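Local coordinates for fatty acid multifunctional protein (atmfp2) (Arabidopsis thaliana, PDB 2WTB) that hydrates long-chain enoyl-CoA esters and oxidises 3-hydroxyacyl-CoA esters during peroxisomal fatty acid beta-oxidation in germinating seeds, at residues A[30-33]-A[34-37]; A[43-46]-A[47-51]; A[381-385]-A[386-390]; A[406-409]-A[410-414]. All blocks are in the same frame, centred on the assembly; numbering follows the deposited sequence.

Interaction 1: A[30-33]-A[34-37]; sequences SLSF and DVLY
Ser32 caps the N-terminus of helix 33-46, the first helix of the crotonase-type hydratase domain: its OG accepts Val35 N at 3.2 Å in a nearly straight bond, N-H...O 178°. The hydroxyl can turn back on the helix start because OG sits between the backbone N and the carbonyl carbon (chi1 67°). The first helical turn closes with Leu36 N on Ser32 O and Tyr37 N on Phe33 O. The packed side is aliphatic. Leu31 CD2 meets Val35 CG1 at 4.1 Å, the two side chains crossing at about a right angle, and Leu23 of strand 18-24 touches both; Leu31 also lies about 6 Å, side chain to side chain, from Glu119, the predicted nucleophile. Toward solvent the contact loosens: Asp34 is exposed, its CB 3.5 Å from Ser32 OG, and the partly exposed Phe33 and Tyr37 run side by side in the same direction, with Ile89 of helix 88-99 touching Phe33. With only an alanine at Tyr37, the Phe33 side chain would probably lose its neighbour on this flank and be freer to turn. Tyr37 CE2 lies 3.6 Å from Phe33 CB, and its OH reaches to 3.8 Å from Phe33 CD1.

Interaction 2: A[43-46]-A[47-51]; sequences YEEA and LSRND
The last turn of helix 33-46 runs out through Leu47 N to Tyr43 O and through Glu45 O, which takes both Ser48 N and Arg49 N at 2.9 Å. Ser48 adds a side-chain bond, OG donating to Glu44 O at 2.8 Å with the hydroxyl almost in line with the carbonyl (C=O...O 177°). On the inner side Leu47 CD1 lies 4.4 Å from Tyr43 CD1, at the edge of the ring and near its plane; Leu97 of helix 88-99 touches both residues, and Tyr43 OH is hydrogen-bonded to Ser105. On the outer side Glu45 and Arg49 lie alongside each other. With CG anti to its backbone N (chi1 168°) and the chain extended beyond, Glu45 lays its CG 3.4 Å from Arg49 CD and offers OE2, on the anti side, to Arg49 NH1 at 3.1 Å. Carboxylate and guanidinium are nearly coplanar, 19° apart. Arg49 also grips Asp51 side-on, NE to OD1 at 2.9 Å and NH2 to OD2 at 2.7 Å, so two carboxylates hold the guanidinium's rotation. This three-residue salt-bridge network fastens a helix C-terminus to the loop leading into strand 54-59 of the crotonase-fold sheet.

Interaction 3: A[381-385]-A[386-390]; sequences KGSLD and YESFR
Ser383, the last residue of strand 380-383, reaches across the turn to Ser388, their OG atoms 3.3 Å apart in a hydrogen bond that either hydroxyl could donate. The strand is an outermost one of its sheet, paired with strand 338-341 through backbone bonds such as those of Lys381 with Val338 and Leu340. Chi1 of 172° carries the Ser383 hydroxyl to the carbonyl side of its residue, where OG also accepts Asp385 N at 3.0 Å and closes an ST turn. One oxygen thus pins the chain at two points as it leaves the strand.

Asp385 follows, exposed, and its carboxylate lies forward along the chain, where OD1 receives a weak bond from the adjoining Tyr386 N at 2.7 Å. Its OD2 rests 3.4 Å from Glu387 CG, where the two acidic side chains run alongside one another; Glu387 then turns off, and its OE2 takes a weak, salt-bridging hydrogen bond from Arg390 NE at 3.3 Å. Keeping the charged ends apart in this way probably limits the repulsion between the two acids. The carbonyl of Asp385 looks inward, its O 3.5 Å from Phe389 CE1.

Beyond it, Tyr386 CD1 lies 3.8 Å above the centre of the Phe389 ring, and Phe389 N closes the turn on Tyr386 O. Phe389 is buried against strand 315-318 and Leu413 of helix 403-416, while the Tyr386 ring meets that of Tyr416. Such a compact connection leads from an edge strand to strand 394-397 in the Rossmann-type NAD-binding domain.

Interaction 4: A[406-409]-A[410-414]; sequences KQQI and FADLE
Leu413 packs back on Ile409 one turn earlier in helix 403-416, and can be followed outward from the backbone. Its CB lies 3.3 Å from Ile409 O, the carbonyl that takes Leu413 N at 2.8 Å. CG, set anti to the carbonyl carbon (chi1 -76°), stays over the same oxygen at 3.1 Å. At the tip CD1 meets Ile409 CG2 at 4.1 Å, the two side chains running in the same direction, and also stands 3.8 Å above the centre of the Phe410 ring in a CH-pi-like approach; CD2, the other branch, meets Phe389 of the 381-390 turn. The helix is the crossover of a beta-alpha-beta unit between strands 394-397 and 422-425 of the Rossmann-type domain; Ile409 and Leu413 touch the first strand, and Phe410 reaches both. The opposite flank is polar. Gln408, bent at chi2 (60°), brings NE2 to 3.4 Å from Asp412 OD1, with amide and carboxylate planes 76° apart. A leucine in place of Asp412 would probably leave the Gln408 amide without the carboxylate beside it, and set it freer to turn. Between these flanks the turn is backbone-bonded, Phe410 N to Lys406 O and Asp412 N to Gln408 O, while Ala411 CB sits 3.3 Å from Gln408 O.

Interactions 1 and 2 lie at the two ends of helix 33-46 in the hydratase domain, their centres 20 Å apart: the first caps the start with a serine and apolar packing near the predicted active site, the second ends it with exposed charges far from any site. Interactions 3 and 4 share the NAD-binding domain and touch, Phe389 CE2 meeting Leu413 CD2 at 4.0 Å and Tyr386 CE2 meeting Asp412 OD2 at 3.6 Å. Of this pair, 381-390 is a surface turn of hydroxyls and acids with one buried ring, whereas 406-414 is mid-helix, apolar inward and polar outward. The two pairs do not touch: the centres of interactions 1 and 3 are about 56 Å apart.

Interaction 1: A[30-33]-A[34-37]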
loop_
_atom_site.group_PDB
_atom_site.type_symbol
_atom_site.label_atom_id
_atom_site.label_comp_id
_atom_site.label_asym_id
_atom_site.label_seq_id
_atom_site.Cartn_x
_atom_site.Cartn_y
_atom_site.Cartn_z
ATOM N N SER A 30 10.836 -17.923 3.511
ATOM C CA SER A 30 11.122 -17.454 2.162
ATOM C C SER A 30 12.247 -18.271 1.540
ATOM O O SER A 30 13.128 -18.766 2.240
ATOM C CB SER A 30 11.489 -15.969 2.169
ATOM O OG SER A 30 10.358 -15.166 2.455
ATOM N N LEU A 31 12.210 -18.408 0.219
ATOM C CA LEU A 31 13.201 -19.204 -0.493
ATOM C C LEU A 31 14.477 -18.417 -0.770
ATOM O O LEU A 31 14.666 -17.891 -1.867
ATOM C CB LEU A 31 12.625 -19.724 -1.810
ATOM C CG LEU A 31 11.428 -20.668 -1.727
ATOM C CD1 LEU A 31 10.983 -21.061 -3.124
ATOM C CD2 LEU A 31 11.762 -21.902 -0.898
ATOM N N SER A 32 15.351 -18.339 0.225
ATOM C CA SER A 32 16.666 -17.752 0.021
ATOM C C SER A 32 17.507 -18.711 -0.811
ATOM O O SER A 32 17.147 -19.877 -0.979
ATOM C CB SER A 32 17.350 -17.502 1.361
ATOM O OG SER A 32 17.647 -18.728 2.005
ATOM N N PHE A 33 18.627 -18.223 -1.333
ATOM C CA PHE A 33 19.546 -19.086 -2.063
ATOM C C PHE A 33 20.026 -20.201 -1.150
ATOM O O PHE A 33 20.157 -21.349 -1.572
ATOM C CB PHE A 33 20.736 -18.290 -2.600
ATOM C CG PHE A 33 20.388 -17.381 -3.740
ATOM C CD1 PHE A 33 19.943 -17.902 -4.945
ATOM C CD2 PHE A 33 20.507 -16.008 -3.612
ATOM C CE1 PHE A 33 19.619 -17.069 -5.999
ATOM C CE2 PHE A 33 20.186 -15.169 -4.664
ATOM C CZ PHE A 33 19.741 -15.701 -5.859
ATOM N N ASP A 34 20.279 -19.853 0.109
ATOM C CA ASP A 34 20.720 -20.821 1.105
ATOM C C ASP A 34 19.764 -22.004 1.144
ATOM O O ASP A 34 20.166 -23.151 0.954
ATOM C CB ASP A 34 20.796 -20.173 2.488
ATOM C CG ASP A 34 21.657 -18.925 2.505
ATOM O OD1 ASP A 34 22.245 -18.625 3.565
ATOM O OD2 ASP A 34 21.749 -18.242 1.462
ATOM N N VAL A 35 18.492 -21.712 1.393
ATOM C CA VAL A 35 17.462 -22.738 1.412
ATOM C C VAL A 35 17.503 -23.549 0.122
ATOM O O VAL A 35 17.479 -24.781 0.148
ATOM C CB VAL A 35 16.060 -22.118 1.593
ATOM C CG1 VAL A 35 14.973 -23.161 1.371
ATOM C CG2 VAL A 35 15.936 -21.482 2.972
ATOM N N LEU A 36 17.583 -22.848 -1.005
ATOM C CA LEU A 36 17.546 -23.493 -2.314
ATOM C C LEU A 36 18.712 -24.451 -2.545
ATOM O O LEU A 36 18.533 -25.520 -3.128
ATOM C CB LEU A 36 17.492 -22.445 -3.427
ATOM C CG LEU A 36 16.143 -21.745 -3.601
ATOM C CD1 LEU A 36 16.277 -20.514 -4.482
ATOM C CD2 LEU A 36 15.113 -22.712 -4.166
ATOM N N TYR A 37 19.902 -24.070 -2.091
ATOM C CA TYR A 37 21.083 -24.908 -2.281
ATOM C C TYR A 37 21.094 -26.093 -1.321
ATOM O O TYR A 37 21.625 -27.157 -1.641
ATOM C CB TYR A 37 22.371 -24.089 -2.155
ATOM C CG TYR A 37 22.491 -23.002 -3.200
ATOM C CD1 TYR A 37 22.156 -23.252 -4.525
ATOM C CD2 TYR A 37 22.945 -21.733 -2.866
ATOM C CE1 TYR A 37 22.261 -22.265 -5.486
ATOM C CE2 TYR A 37 23.054 -20.739 -3.822
ATOM C CZ TYR A 37 22.711 -21.012 -5.131
ATOM O OH TYR A 37 22.817 -20.030 -6.088
#

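Interaction 2: A[43-46]-A[47-51]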
loop_
_atom_site.group_PDB
_atom_site.type_symbol
_atom_site.label_atom_id
_atom_site.label_comp_id
_atom_site.label_asym_id
_atom_site.label_seq_id
_atom_site.Cartn_x
_atom_site.Cartn_y
_atom_site.Cartn_z
ATOM N N TYR A 43 18.001 -33.169 -2.603
ATOM C CA TYR A 43 17.528 -33.963 -3.730
ATOM C C TYR A 43 18.609 -34.862 -4.319
ATOM O O TYR A 43 18.356 -36.026 -4.632
ATOM C CB TYR A 43 16.903 -33.067 -4.807
ATOM C CG TYR A 43 15.411 -32.886 -4.623
ATOM C CD1 TYR A 43 14.508 -33.758 -5.220
ATOM C CD2 TYR A 43 14.905 -31.861 -3.835
ATOM C CE1 TYR A 43 13.144 -33.609 -5.048
ATOM C CE2 TYR A 43 13.541 -31.704 -3.658
ATOM C CZ TYR A 43 12.667 -32.581 -4.268
ATOM O OH TYR A 43 11.310 -32.432 -4.095
ATOM N N GLU A 44 19.813 -34.325 -4.459
ATOM C CA GLU A 44 20.916 -35.099 -5.010
ATOM C C GLU A 44 21.187 -36.322 -4.145
ATOM O O GLU A 44 21.604 -37.366 -4.644
ATOM C CB GLU A 44 22.169 -34.235 -5.145
ATOM C CG GLU A 44 22.006 -33.097 -6.135
ATOM C CD GLU A 44 23.251 -32.248 -6.259
ATOM O OE1 GLU A 44 24.219 -32.497 -5.510
ATOM O OE2 GLU A 44 23.258 -31.329 -7.108
ATOM N N GLU A 45 20.934 -36.190 -2.848
ATOM C CA GLU A 45 21.093 -37.304 -1.922
ATOM C C GLU A 45 19.923 -38.276 -2.024
ATOM O O GLU A 45 20.117 -39.487 -2.133
ATOM C CB GLU A 45 21.228 -36.798 -0.483
ATOM C CG GLU A 45 21.102 -37.892 0.567
ATOM C CD GLU A 45 21.296 -37.378 1.982
ATOM O OE1 GLU A 45 21.645 -36.188 2.144
ATOM O OE2 GLU A 45 21.103 -38.166 2.933
ATOM N N ALA A 46 18.707 -37.738 -1.988
ATOM C CA ALA A 46 17.502 -38.560 -2.012
ATOM C C ALA A 46 17.422 -39.413 -3.272
ATOM O O ALA A 46 16.933 -40.543 -3.240
ATOM C CB ALA A 46 16.261 -37.689 -1.877
ATOM N N LEU A 47 17.906 -38.870 -4.384
ATOM C CA LEU A 47 17.831 -39.573 -5.659
ATOM C C LEU A 47 18.996 -40.545 -5.828
ATOM O O LEU A 47 19.110 -41.222 -6.849
ATOM C CB LEU A 47 17.777 -38.575 -6.819
ATOM C CG LEU A 47 16.627 -37.565 -6.753
ATOM C CD1 LEU A 47 16.818 -36.435 -7.756
ATOM C CD2 LEU A 47 15.286 -38.258 -6.961
ATOM N N SER A 48 19.855 -40.613 -4.816
ATOM C CA SER A 48 20.992 -41.528 -4.836
ATOM C C SER A 48 20.851 -42.603 -3.766
ATOM O O SER A 48 21.456 -43.671 -3.861
ATOM C CB SER A 48 22.300 -40.763 -4.637
ATOM O OG SER A 48 22.479 -39.797 -5.657
ATOM N N ARG A 49 20.049 -42.316 -2.746
ATOM C CA ARG A 49 19.837 -43.256 -1.653
ATOM C C ARG A 49 18.830 -44.339 -2.031
ATOM O O ARG A 49 17.712 -44.044 -2.449
ATOM C CB ARG A 49 19.382 -42.520 -0.390
ATOM C CG ARG A 49 20.478 -41.697 0.269
ATOM C CD ARG A 49 19.985 -41.006 1.527
ATOM N NE ARG A 49 19.379 -41.941 2.469
ATOM C CZ ARG A 49 19.068 -41.636 3.724
ATOM N NH1 ARG A 49 19.311 -40.419 4.191
ATOM N NH2 ARG A 49 18.517 -42.545 4.513
ATOM N N ASN A 50 19.239 -45.593 -1.879
ATOM C CA ASN A 50 18.380 -46.725 -2.207
ATOM C C ASN A 50 17.181 -46.832 -1.275
ATOM O O ASN A 50 16.130 -47.345 -1.659
ATOM C CB ASN A 50 19.181 -48.026 -2.180
ATOM C CG ASN A 50 20.251 -48.068 -3.248
ATOM O OD1 ASN A 50 20.062 -47.555 -4.352
ATOM N ND2 ASN A 50 21.384 -48.683 -2.928
ATOM N N ASP A 51 17.346 -46.343 -0.050
ATOM C CA ASP A 51 16.287 -46.410 0.954
ATOM C C ASP A 51 15.221 -45.335 0.745
ATOM O O ASP A 51 14.192 -45.335 1.419
ATOM C CB ASP A 51 16.873 -46.312 2.365
ATOM C CG ASP A 51 17.807 -45.131 2.527
ATOM O OD1 ASP A 51 17.889 -44.299 1.602
ATOM O OD2 ASP A 51 18.465 -45.035 3.582
#

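Interaction 3: A[381-385]-A[386-390]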
loop_
_atom_site.group_PDB
_atom_site.type_symbol
_atom_site.label_atom_id
_atom_site.label_comp_id
_atom_site.label_asym_id
_atom_site.label_seq_id
_atom_site.Cartn_x
_atom_site.Cartn_y
_atom_site.Cartn_z
ATOM N N LYS A 381 -22.041 1.975 20.660
ATOM C CA LYS A 381 -23.033 2.403 21.637
ATOM C C LYS A 381 -23.075 3.924 21.719
ATOM O O LYS A 381 -22.049 4.571 21.923
ATOM C CB LYS A 381 -22.723 1.803 23.011
ATOM C CG LYS A 381 -23.788 2.074 24.064
ATOM N N GLY A 382 -24.265 4.490 21.556
ATOM C CA GLY A 382 -24.431 5.931 21.570
ATOM C C GLY A 382 -24.542 6.501 22.970
ATOM O O GLY A 382 -24.713 5.762 23.940
ATOM N N SER A 383 -24.445 7.823 23.071
ATOM C CA SER A 383 -24.542 8.507 24.355
ATOM C C SER A 383 -24.541 10.023 24.189
ATOM O O SER A 383 -23.882 10.562 23.301
ATOM C CB SER A 383 -23.396 8.087 25.277
ATOM O OG SER A 383 -23.383 8.874 26.455
ATOM N N LEU A 384 -25.288 10.705 25.050
ATOM C CA LEU A 384 -25.304 12.160 25.065
ATOM C C LEU A 384 -24.721 12.655 26.384
ATOM O O LEU A 384 -24.983 13.779 26.809
ATOM C CB LEU A 384 -26.731 12.686 24.890
ATOM C CG LEU A 384 -27.457 12.330 23.590
ATOM C CD1 LEU A 384 -28.914 12.758 23.650
ATOM C CD2 LEU A 384 -26.766 12.958 22.390
ATOM N N ASP A 385 -23.927 11.800 27.024
ATOM C CA ASP A 385 -23.367 12.095 28.338
ATOM C C ASP A 385 -21.882 11.742 28.401
ATOM O O ASP A 385 -21.342 11.129 27.480
ATOM C CB ASP A 385 -24.137 11.327 29.417
ATOM C CG ASP A 385 -23.841 11.828 30.817
ATOM O OD1 ASP A 385 -23.301 12.947 30.950
ATOM O OD2 ASP A 385 -24.155 11.105 31.785
ATOM N N TYR A 386 -21.228 12.132 29.491
ATOM C CA TYR A 386 -19.806 11.859 29.676
ATOM C C TYR A 386 -19.550 10.768 30.710
ATOM O O TYR A 386 -18.445 10.235 30.794
ATOM C CB TYR A 386 -19.062 13.129 30.093
ATOM C CG TYR A 386 -18.679 14.043 28.950
ATOM C CD1 TYR A 386 -17.827 13.608 27.944
ATOM C CD2 TYR A 386 -19.148 15.347 28.894
ATOM C CE1 TYR A 386 -17.466 14.443 26.904
ATOM C CE2 TYR A 386 -18.793 16.191 27.859
ATOM C CZ TYR A 386 -17.951 15.734 26.869
ATOM O OH TYR A 386 -17.597 16.573 25.836
ATOM N N GLU A 387 -20.566 10.442 31.502
ATOM C CA GLU A 387 -20.410 9.457 32.571
ATOM C C GLU A 387 -20.012 8.082 32.042
ATOM O O GLU A 387 -19.592 7.210 32.803
ATOM C CB GLU A 387 -21.688 9.355 33.405
ATOM C CG GLU A 387 -21.931 10.556 34.303
ATOM C CD GLU A 387 -20.793 10.793 35.280
ATOM O OE1 GLU A 387 -20.580 11.959 35.674
ATOM O OE2 GLU A 387 -20.108 9.816 35.650
ATOM N N SER A 388 -20.145 7.895 30.734
ATOM C CA SER A 388 -19.770 6.637 30.102
ATOM C C SER A 388 -18.319 6.671 29.631
ATOM O O SER A 388 -17.871 5.787 28.903
ATOM C CB SER A 388 -20.708 6.331 28.933
ATOM O OG SER A 388 -20.936 7.489 28.149
ATOM N N PHE A 389 -17.591 7.698 30.057
ATOM C CA PHE A 389 -16.188 7.857 29.692
ATOM C C PHE A 389 -15.272 7.395 30.821
ATOM O O PHE A 389 -14.050 7.388 30.680
ATOM C CB PHE A 389 -15.886 9.318 29.349
ATOM C CG PHE A 389 -16.401 9.744 28.005
ATOM C CD1 PHE A 389 -17.724 9.537 27.655
ATOM C CD2 PHE A 389 -15.564 10.368 27.098
ATOM C CE1 PHE A 389 -18.199 9.932 26.419
ATOM C CE2 PHE A 389 -16.032 10.767 25.865
ATOM C CZ PHE A 389 -17.351 10.550 25.524
ATOM N N ARG A 390 -15.874 7.009 31.940
ATOM C CA ARG A 390 -15.119 6.565 33.105
ATOM C C ARG A 390 -14.395 5.251 32.832
ATOM O O ARG A 390 -13.657 4.752 33.679
ATOM C CB ARG A 390 -16.053 6.395 34.303
ATOM C CG ARG A 390 -16.872 7.630 34.631
ATOM C CD ARG A 390 -15.983 8.766 35.101
ATOM N NE ARG A 390 -16.764 9.882 35.628
ATOM C CZ ARG A 390 -16.236 10.945 36.225
ATOM N NH1 ARG A 390 -14.921 11.041 36.374
ATOM N NH2 ARG A 390 -17.022 11.911 36.675
#

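Interaction 4: A[406-409]-A[410-414]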
loop_
_atom_site.group_PDB
_atom_site.type_symbol
_atom_site.label_atom_id
_atom_site.label_comp_id
_atom_site.label_asym_id
_atom_site.label_seq_id
_atom_site.Cartn_x
_atom_site.Cartn_y
_atom_site.Cartn_z
ATOM N N LYS A 406 -13.249 23.129 20.891
ATOM C CA LYS A 406 -12.320 22.022 21.120
ATOM C C LYS A 406 -11.649 22.123 22.488
ATOM O O LYS A 406 -11.548 21.134 23.214
ATOM C CB LYS A 406 -11.261 21.962 20.016
ATOM C CG LYS A 406 -11.689 21.209 18.764
ATOM C CD LYS A 406 -10.684 21.416 17.639
ATOM C CE LYS A 406 -10.745 20.303 16.605
ATOM N NZ LYS A 406 -12.035 20.277 15.872
ATOM N N GLN A 407 -11.190 23.321 22.834
ATOM C CA GLN A 407 -10.566 23.554 24.131
ATOM C C GLN A 407 -11.478 23.088 25.258
ATOM O O GLN A 407 -11.012 22.565 26.272
ATOM C CB GLN A 407 -10.236 25.037 24.313
ATOM C CG GLN A 407 -8.961 25.487 23.623
ATOM C CD GLN A 407 -8.753 26.987 23.701
ATOM O OE1 GLN A 407 -9.711 27.757 23.792
ATOM N NE2 GLN A 407 -7.496 27.412 23.659
ATOM N N GLN A 408 -12.780 23.281 25.069
ATOM C CA GLN A 408 -13.766 22.921 26.080
ATOM C C GLN A 408 -13.959 21.411 26.166
ATOM O O GLN A 408 -14.124 20.859 27.253
ATOM C CB GLN A 408 -15.105 23.609 25.795
ATOM C CG GLN A 408 -16.192 23.292 26.811
ATOM C CD GLN A 408 -15.811 23.702 28.221
ATOM O OE1 GLN A 408 -15.065 24.661 28.422
ATOM N NE2 GLN A 408 -16.326 22.976 29.208
ATOM N N ILE A 409 -13.939 20.749 25.016
ATOM C CA ILE A 409 -14.107 19.302 24.971
ATOM C C ILE A 409 -12.979 18.594 25.710
ATOM O O ILE A 409 -13.207 17.609 26.411
ATOM C CB ILE A 409 -14.179 18.786 23.522
ATOM C CG1 ILE A 409 -15.411 19.360 22.819
ATOM C CG2 ILE A 409 -14.207 17.263 23.497
ATOM C CD1 ILE A 409 -15.681 18.747 21.468
ATOM N N PHE A 410 -11.761 19.104 25.559
ATOM C CA PHE A 410 -10.605 18.510 26.223
ATOM C C PHE A 410 -10.566 18.829 27.715
ATOM O O PHE A 410 -9.946 18.107 28.500
ATOM C CB PHE A 410 -9.306 18.926 25.530
ATOM C CG PHE A 410 -8.939 18.044 24.375
ATOM C CD1 PHE A 410 -7.785 17.280 24.407
ATOM C CD2 PHE A 410 -9.767 17.952 23.268
ATOM C CE1 PHE A 410 -7.451 16.458 23.350
ATOM C CE2 PHE A 410 -9.439 17.130 22.208
ATOM C CZ PHE A 410 -8.279 16.382 22.251
ATOM N N ALA A 411 -11.238 19.906 28.106
ATOM C CA ALA A 411 -11.404 20.213 29.519
ATOM C C ALA A 411 -12.294 19.151 30.160
ATOM O O ALA A 411 -11.970 18.607 31.216
ATOM C CB ALA A 411 -12.004 21.596 29.699
ATOM N N ASP A 412 -13.413 18.855 29.505
ATOM C CA ASP A 412 -14.336 17.828 29.978
ATOM C C ASP A 412 -13.696 16.446 29.903
ATOM O O ASP A 412 -13.849 15.633 30.814
ATOM C CB ASP A 412 -15.630 17.848 29.160
ATOM C CG ASP A 412 -16.432 19.119 29.370
ATOM O OD1 ASP A 412 -16.186 19.824 30.373
ATOM O OD2 ASP A 412 -17.311 19.412 28.533
ATOM N N LEU A 413 -12.986 16.185 28.810
ATOM C CA LEU A 413 -12.298 14.913 28.635
ATOM C C LEU A 413 -11.393 14.631 29.826
ATOM O O LEU A 413 -11.505 13.591 30.470
ATOM C CB LEU A 413 -11.477 14.913 27.345
ATOM C CG LEU A 413 -12.248 14.737 26.038
ATOM C CD1 LEU A 413 -11.299 14.776 24.855
ATOM C CD2 LEU A 413 -13.027 13.436 26.058
ATOM N N GLU A 414 -10.500 15.571 30.111
ATOM C CA GLU A 414 -9.577 15.447 31.232
ATOM C C GLU A 414 -10.328 15.232 32.542
ATOM O O GLU A 414 -9.798 14.640 33.483
ATOM C CB GLU A 414 -8.704 16.699 31.330
ATOM C CG GLU A 414 -7.704 16.678 32.469
ATOM C CD GLU A 414 -7.009 18.012 32.646
ATOM O OE1 GLU A 414 -5.771 18.024 32.810
ATOM O OE2 GLU A 414 -7.699 19.051 32.608
#